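Local coordinates for protein beta-1,3-glucanosyltransferase (Rhizomucor miehei CAU432, PDB 4WTP) that belongs to glycosyl hydrolase family 17 and folds as an eight-stranded parallel (beta/alpha) barrel, at residues 216-228 against 250-264. Numbering follows the deposited sequence.
With EDO (1,2-ethanediol), chain B.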
loop_
_atom_site.group_PDB
_atom_site.type_symbol
_atom_site.label_atom_id
_atom_site.label_comp_id
_atom_site.label_asym_id
_atom_site.label_seq_id
_atom_site.Cartn_x
_atom_site.Cartn_y
_atom_site.Cartn_z
ATOM N N GLY A 216 -0.647 -19.081 9.789
ATOM C CA GLY A 216 -0.362 -19.774 8.541
ATOM C C GLY A 216 -0.933 -19.195 7.262
ATOM O O GLY A 216 -0.747 -19.779 6.179
ATOM N N LYS A 217 -1.619 -18.058 7.382
ATOM C CA LYS A 217 -2.216 -17.395 6.227
ATOM C C LYS A 217 -1.157 -16.602 5.463
ATOM O O LYS A 217 -0.122 -16.243 6.025
ATOM C CB LYS A 217 -3.341 -16.486 6.701
ATOM C CG LYS A 217 -4.478 -17.262 7.327
ATOM C CD LYS A 217 -5.588 -16.337 7.791
ATOM C CE LYS A 217 -6.750 -17.121 8.362
ATOM N NZ LYS A 217 -7.869 -16.274 8.831
ATOM N N PRO A 218 -1.387 -16.338 4.166
ATOM C CA PRO A 218 -0.365 -15.579 3.414
ATOM C C PRO A 218 -0.117 -14.201 3.999
ATOM O O PRO A 218 -1.057 -13.541 4.502
ATOM C CB PRO A 218 -0.968 -15.468 2.018
ATOM C CG PRO A 218 -1.921 -16.620 1.896
ATOM C CD PRO A 218 -2.494 -16.773 3.299
ATOM N N VAL A 219 1.149 -13.772 3.919
ATOM C CA VAL A 219 1.554 -12.463 4.379
ATOM C C VAL A 219 2.176 -11.683 3.222
ATOM O O VAL A 219 3.142 -12.128 2.605
ATOM C CB VAL A 219 2.585 -12.547 5.549
ATOM C CG1 VAL A 219 2.930 -11.151 6.012
ATOM C CG2 VAL A 219 1.999 -13.348 6.725
ATOM N N LYS A 220 1.625 -10.506 2.940
ATOM C CA LYS A 220 2.144 -9.618 1.916
ATOM C C LYS A 220 2.608 -8.334 2.601
ATOM O O LYS A 220 2.371 -8.123 3.794
ATOM C CB LYS A 220 1.054 -9.331 0.869
ATOM C CG LYS A 220 0.450 -10.604 0.285
ATOM C CD LYS A 220 -0.502 -10.323 -0.865
ATOM C CE LYS A 220 -1.124 -11.611 -1.360
ATOM N NZ LYS A 220 -1.114 -11.605 -2.843
ATOM N N ILE A 221 3.283 -7.481 1.845
ATOM C CA ILE A 221 3.741 -6.182 2.375
ATOM C C ILE A 221 2.936 -5.085 1.699
ATOM O O ILE A 221 3.033 -4.904 0.487
ATOM C CB ILE A 221 5.264 -6.010 2.224
ATOM C CG1 ILE A 221 5.996 -7.131 2.986
ATOM C CG2 ILE A 221 5.700 -4.632 2.711
ATOM C CD1 ILE A 221 7.506 -7.107 2.824
ATOM N N SER A 222 2.146 -4.339 2.467
ATOM C CA SER A 222 1.325 -3.283 1.886
ATOM C C SER A 222 2.048 -1.952 1.735
ATOM O O SER A 222 1.652 -1.154 0.900
ATOM C CB SER A 222 0.046 -3.101 2.687
ATOM O OG SER A 222 0.350 -3.242 4.054
ATOM N N GLU A 223 3.087 -1.719 2.539
ATOM C CA GLU A 223 3.851 -0.465 2.418
ATOM C C GLU A 223 5.251 -0.637 2.970
ATOM O O GLU A 223 5.432 -1.125 4.115
ATOM C CB GLU A 223 3.248 0.698 3.233
ATOM C CG GLU A 223 1.875 1.204 2.901
ATOM C CD GLU A 223 1.398 2.205 3.922
ATOM O OE1 GLU A 223 2.100 2.465 4.907
ATOM O OE2 GLU A 223 0.285 2.687 3.798
ATOM N N THR A 224 6.234 -0.154 2.196
ATOM C CA THR A 224 7.546 0.206 2.725
ATOM C C THR A 224 8.199 1.094 1.668
ATOM O O THR A 224 7.835 1.041 0.487
ATOM C CB THR A 224 8.436 -1.006 3.027
ATOM O OG1 THR A 224 9.525 -0.546 3.825
ATOM C CG2 THR A 224 9.022 -1.615 1.748
ATOM N N GLY A 225 9.129 1.930 2.107
ATOM C CA GLY A 225 9.806 2.870 1.215
ATOM C C GLY A 225 10.815 3.674 2.007
ATOM O O GLY A 225 10.982 3.452 3.212
ATOM N N TRP A 226 11.460 4.642 1.350
ATOM C CA TRP A 226 12.571 5.368 1.934
ATOM C C TRP A 226 12.602 6.724 1.249
ATOM O O TRP A 226 12.545 6.804 0.002
ATOM C CB TRP A 226 13.895 4.627 1.683
ATOM C CG TRP A 226 15.037 5.190 2.469
ATOM C CD1 TRP A 226 15.768 6.350 2.198
ATOM C CD2 TRP A 226 15.563 4.657 3.720
ATOM N NE1 TRP A 226 16.738 6.511 3.169
ATOM C CE2 TRP A 226 16.662 5.520 4.101
ATOM C CE3 TRP A 226 15.286 3.546 4.499
ATOM C CZ2 TRP A 226 17.412 5.289 5.237
ATOM C CZ3 TRP A 226 16.032 3.352 5.661
ATOM C CH2 TRP A 226 17.081 4.194 6.016
ATOM N N PRO A 227 12.764 7.823 2.008
ATOM C CA PRO A 227 12.710 9.158 1.409
ATOM C C PRO A 227 14.029 9.598 0.784
ATOM O O PRO A 227 15.135 9.274 1.245
ATOM C CB PRO A 227 12.355 10.058 2.603
ATOM C CG PRO A 227 13.023 9.381 3.756
ATOM C CD PRO A 227 12.850 7.897 3.473
ATOM N N SER A 228 13.911 10.362 -0.298
ATOM C CA SER A 228 15.124 10.841 -0.987
ATOM C C SER A 228 15.659 12.193 -0.494
ATOM O O SER A 228 16.733 12.594 -0.897
ATOM C CB SER A 228 14.885 10.929 -2.485
ATOM O OG SER A 228 13.828 11.821 -2.770
ATOM N N VAL A 250 15.090 -4.005 -1.186
ATOM C CA VAL A 250 13.807 -4.565 -0.841
ATOM C C VAL A 250 13.227 -5.394 -1.991
ATOM O O VAL A 250 12.706 -6.475 -1.783
ATOM C CB VAL A 250 12.836 -3.462 -0.400
ATOM C CG1 VAL A 250 11.425 -3.993 -0.308
ATOM C CG2 VAL A 250 13.255 -2.884 0.948
ATOM N N LEU A 251 13.348 -4.892 -3.221
ATOM C CA LEU A 251 12.871 -5.636 -4.397
ATOM C C LEU A 251 13.602 -6.968 -4.496
ATOM O O LEU A 251 13.001 -7.991 -4.821
ATOM C CB LEU A 251 13.035 -4.821 -5.688
ATOM C CG LEU A 251 12.050 -3.659 -5.829
ATOM C CD1 LEU A 251 12.363 -2.936 -7.113
ATOM C CD2 LEU A 251 10.606 -4.137 -5.840
ATOM N N CYS A 252 14.903 -6.961 -4.200
ATOM C CA CYS A 252 15.667 -8.202 -4.194
ATOM C C CYS A 252 15.165 -9.192 -3.143
ATOM O O CYS A 252 14.883 -10.364 -3.446
ATOM C CB CYS A 252 17.144 -7.918 -3.971
ATOM S SG CYS A 252 18.149 -9.378 -3.635
ATOM N N ARG A 253 15.058 -8.738 -1.898
ATOM C CA ARG A 253 14.651 -9.617 -0.800
ATOM C C ARG A 253 13.276 -10.214 -1.000
ATOM O O ARG A 253 13.092 -11.404 -0.735
ATOM C CB ARG A 253 14.742 -8.883 0.521
ATOM C CG ARG A 253 16.124 -8.448 0.966
ATOM C CD ARG A 253 17.172 -9.545 0.848
ATOM N NE ARG A 253 18.431 -9.235 1.520
ATOM C CZ ARG A 253 19.468 -10.072 1.599
ATOM N NH1 ARG A 253 19.403 -11.277 1.043
ATOM N NH2 ARG A 253 20.569 -9.703 2.247
ATOM N N VAL A 254 12.304 -9.441 -1.484
ATOM C CA VAL A 254 10.961 -9.993 -1.669
ATOM C C VAL A 254 10.945 -10.967 -2.854
ATOM O O VAL A 254 10.141 -11.884 -2.897
ATOM C CB VAL A 254 9.835 -8.921 -1.776
ATOM C CG1 VAL A 254 9.808 -8.081 -0.514
ATOM C CG2 VAL A 254 9.946 -8.079 -3.051
ATOM N N LYS A 255 11.837 -10.753 -3.824
ATOM C CA LYS A 255 11.967 -11.697 -4.937
ATOM C C LYS A 255 12.550 -13.015 -4.416
ATOM O O LYS A 255 12.046 -14.095 -4.753
ATOM C CB LYS A 255 12.837 -11.088 -6.048
ATOM C CG LYS A 255 12.883 -11.991 -7.266
ATOM C CD LYS A 255 13.938 -11.535 -8.249
ATOM C CE LYS A 255 13.569 -10.203 -8.866
ATOM N NZ LYS A 255 14.480 -9.881 -9.990
ATOM N N GLN A 256 13.577 -12.938 -3.578
ATOM C CA GLN A 256 14.221 -14.126 -3.045
ATOM C C GLN A 256 13.253 -14.984 -2.253
ATOM O O GLN A 256 13.312 -16.205 -2.305
ATOM C CB GLN A 256 15.423 -13.750 -2.161
ATOM C CG GLN A 256 16.617 -13.203 -2.932
ATOM C CD GLN A 256 17.777 -12.871 -2.019
ATOM O OE1 GLN A 256 17.566 -12.563 -0.854
ATOM N NE2 GLN A 256 19.003 -12.966 -2.529
ATOM N N ARG A 257 12.335 -14.343 -1.531
ATOM C CA ARG A 257 11.434 -15.047 -0.627
ATOM C C ARG A 257 10.022 -15.188 -1.172
ATOM O O ARG A 257 9.142 -15.668 -0.467
ATOM C CB ARG A 257 11.420 -14.349 0.737
ATOM C CG ARG A 257 12.767 -14.412 1.473
ATOM C CD ARG A 257 12.651 -14.575 2.982
ATOM N NE ARG A 257 12.603 -15.982 3.386
ATOM C CZ ARG A 257 11.563 -16.579 3.966
ATOM N NH1 ARG A 257 10.447 -15.905 4.241
ATOM N NH2 ARG A 257 11.640 -17.867 4.285
ATOM N N ASN A 258 9.806 -14.774 -2.423
ATOM C CA ASN A 258 8.497 -14.873 -3.040
ATOM C C ASN A 258 7.395 -14.142 -2.245
ATOM O O ASN A 258 6.266 -14.631 -2.075
ATOM C CB ASN A 258 8.107 -16.351 -3.254
ATOM C CG ASN A 258 7.113 -16.524 -4.381
ATOM O OD1 ASN A 258 6.925 -15.615 -5.192
ATOM N ND2 ASN A 258 6.476 -17.697 -4.452
ATOM N N ILE A 259 7.714 -12.929 -1.786
ATOM C CA ILE A 259 6.771 -12.120 -1.060
ATOM C C ILE A 259 6.194 -11.060 -1.995
ATOM O O ILE A 259 6.962 -10.432 -2.733
ATOM C CB ILE A 259 7.487 -11.437 0.110
ATOM C CG1 ILE A 259 8.048 -12.481 1.088
ATOM C CG2 ILE A 259 6.574 -10.451 0.812
ATOM C CD1 ILE A 259 9.026 -11.884 2.055
ATOM N N ASP A 260 4.875 -10.865 -1.954
ATOM C CA ASP A 260 4.193 -9.809 -2.711
ATOM C C ASP A 260 4.295 -8.475 -1.959
ATOM O O ASP A 260 3.925 -8.391 -0.785
ATOM C CB ASP A 260 2.707 -10.152 -2.960
ATOM C CG ASP A 260 2.490 -11.383 -3.828
ATOM O OD1 ASP A 260 3.411 -11.791 -4.564
ATOM O OD2 ASP A 260 1.352 -11.879 -3.769
ATOM N N LEU A 261 4.801 -7.462 -2.663
ATOM C CA LEU A 261 5.073 -6.156 -2.087
ATOM C C LEU A 261 4.405 -5.024 -2.869
ATOM O O LEU A 261 4.544 -4.960 -4.102
ATOM C CB LEU A 261 6.592 -5.912 -2.097
ATOM C CG LEU A 261 7.063 -4.464 -1.926
ATOM C CD1 LEU A 261 6.758 -4.018 -0.516
ATOM C CD2 LEU A 261 8.546 -4.344 -2.254
ATOM N N LEU A 262 3.740 -4.122 -2.155
ATOM C CA LEU A 262 3.282 -2.851 -2.742
ATOM C C LEU A 262 4.264 -1.781 -2.267
ATOM O O LEU A 262 4.318 -1.470 -1.056
ATOM C CB LEU A 262 1.871 -2.516 -2.249
ATOM C CG LEU A 262 0.807 -3.554 -2.613
ATOM C CD1 LEU A 262 -0.527 -3.161 -1.967
ATOM C CD2 LEU A 262 0.708 -3.742 -4.134
ATOM N N TYR A 263 5.041 -1.248 -3.199
ATOM C CA TYR A 263 6.074 -0.283 -2.826
ATOM C C TYR A 263 5.465 1.098 -2.544
ATOM O O TYR A 263 4.507 1.501 -3.198
ATOM C CB TYR A 263 7.135 -0.208 -3.930
ATOM C CG TYR A 263 8.360 0.535 -3.456
ATOM C CD1 TYR A 263 9.327 -0.096 -2.663
ATOM C CD2 TYR A 263 8.507 1.893 -3.710
ATOM C CE1 TYR A 263 10.408 0.599 -2.151
ATOM C CE2 TYR A 263 9.586 2.598 -3.197
ATOM C CZ TYR A 263 10.520 1.944 -2.422
ATOM O OH TYR A 263 11.572 2.640 -1.860
ATOM N N PHE A 264 6.019 1.807 -1.566
ATOM C CA PHE A 264 5.526 3.146 -1.199
ATOM C C PHE A 264 6.577 4.192 -1.573
ATOM O O PHE A 264 7.650 4.188 -0.969
ATOM C CB PHE A 264 5.260 3.206 0.323
ATOM C CG PHE A 264 4.572 4.461 0.749
ATOM C CD1 PHE A 264 5.313 5.607 1.095
ATOM C CD2 PHE A 264 3.180 4.538 0.728
ATOM C CE1 PHE A 264 4.668 6.789 1.450
ATOM C CE2 PHE A 264 2.536 5.719 1.081
ATOM C CZ PHE A 264 3.279 6.850 1.433
HETATM C C1 EDO B . 13.749 -5.607 -11.926
HETATM O O1 EDO B . 15.165 -5.734 -11.895
HETATM C C2 EDO B . 13.144 -6.967 -12.232
HETATM O O2 EDO B . 12.958 -7.721 -11.026
HETATM O O HOH W 1 3.417 -12.533 -0.122
HETATM O O HOH W 2 10.358 5.045 -1.318
#
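I221 forms a single parallel bridge with L261, and a further backbone bond joins T224 to F264. I221 N donates to D260 O (2.9 Å) and I221 O accepts from L262 N (2.8 Å). Farther along, F264 N donates to T224 O (2.8 Å); this same oxygen lies over one face of the Y263 ring, near its rim. Two waters extend the seam: one links V219 O to D260 N, the other joins W226 N, Y263 OH and F264 O. G225 CA comes within 3.3 Å of F264 O in a CA-H...O contact.

On the outward face, I221 packs by its two branches. CG2, anti to the backbone N, presses tightly on L261 CD1 (3.5 Å), while CG1 and CD1 run over I259 CG2 and CD1 continues to V254 CG1 (4.2 Å) on the helix. T224 CG2 meets V250 CG1 tip to tip at 4.0 Å, its OG1 being held by A187 O and Y246 OH.

K220 and D260 lie side by side; K220 NZ lies 2.6 Å from D260 OD2 in a salt bridge, on that oxygen's anti lone pair.

The pairing joins the seventh and eighth strands and closes the barrel; helix 240-256, ended by a Schellman motif at N258, returns the chain across its outside, beside helix 196-212.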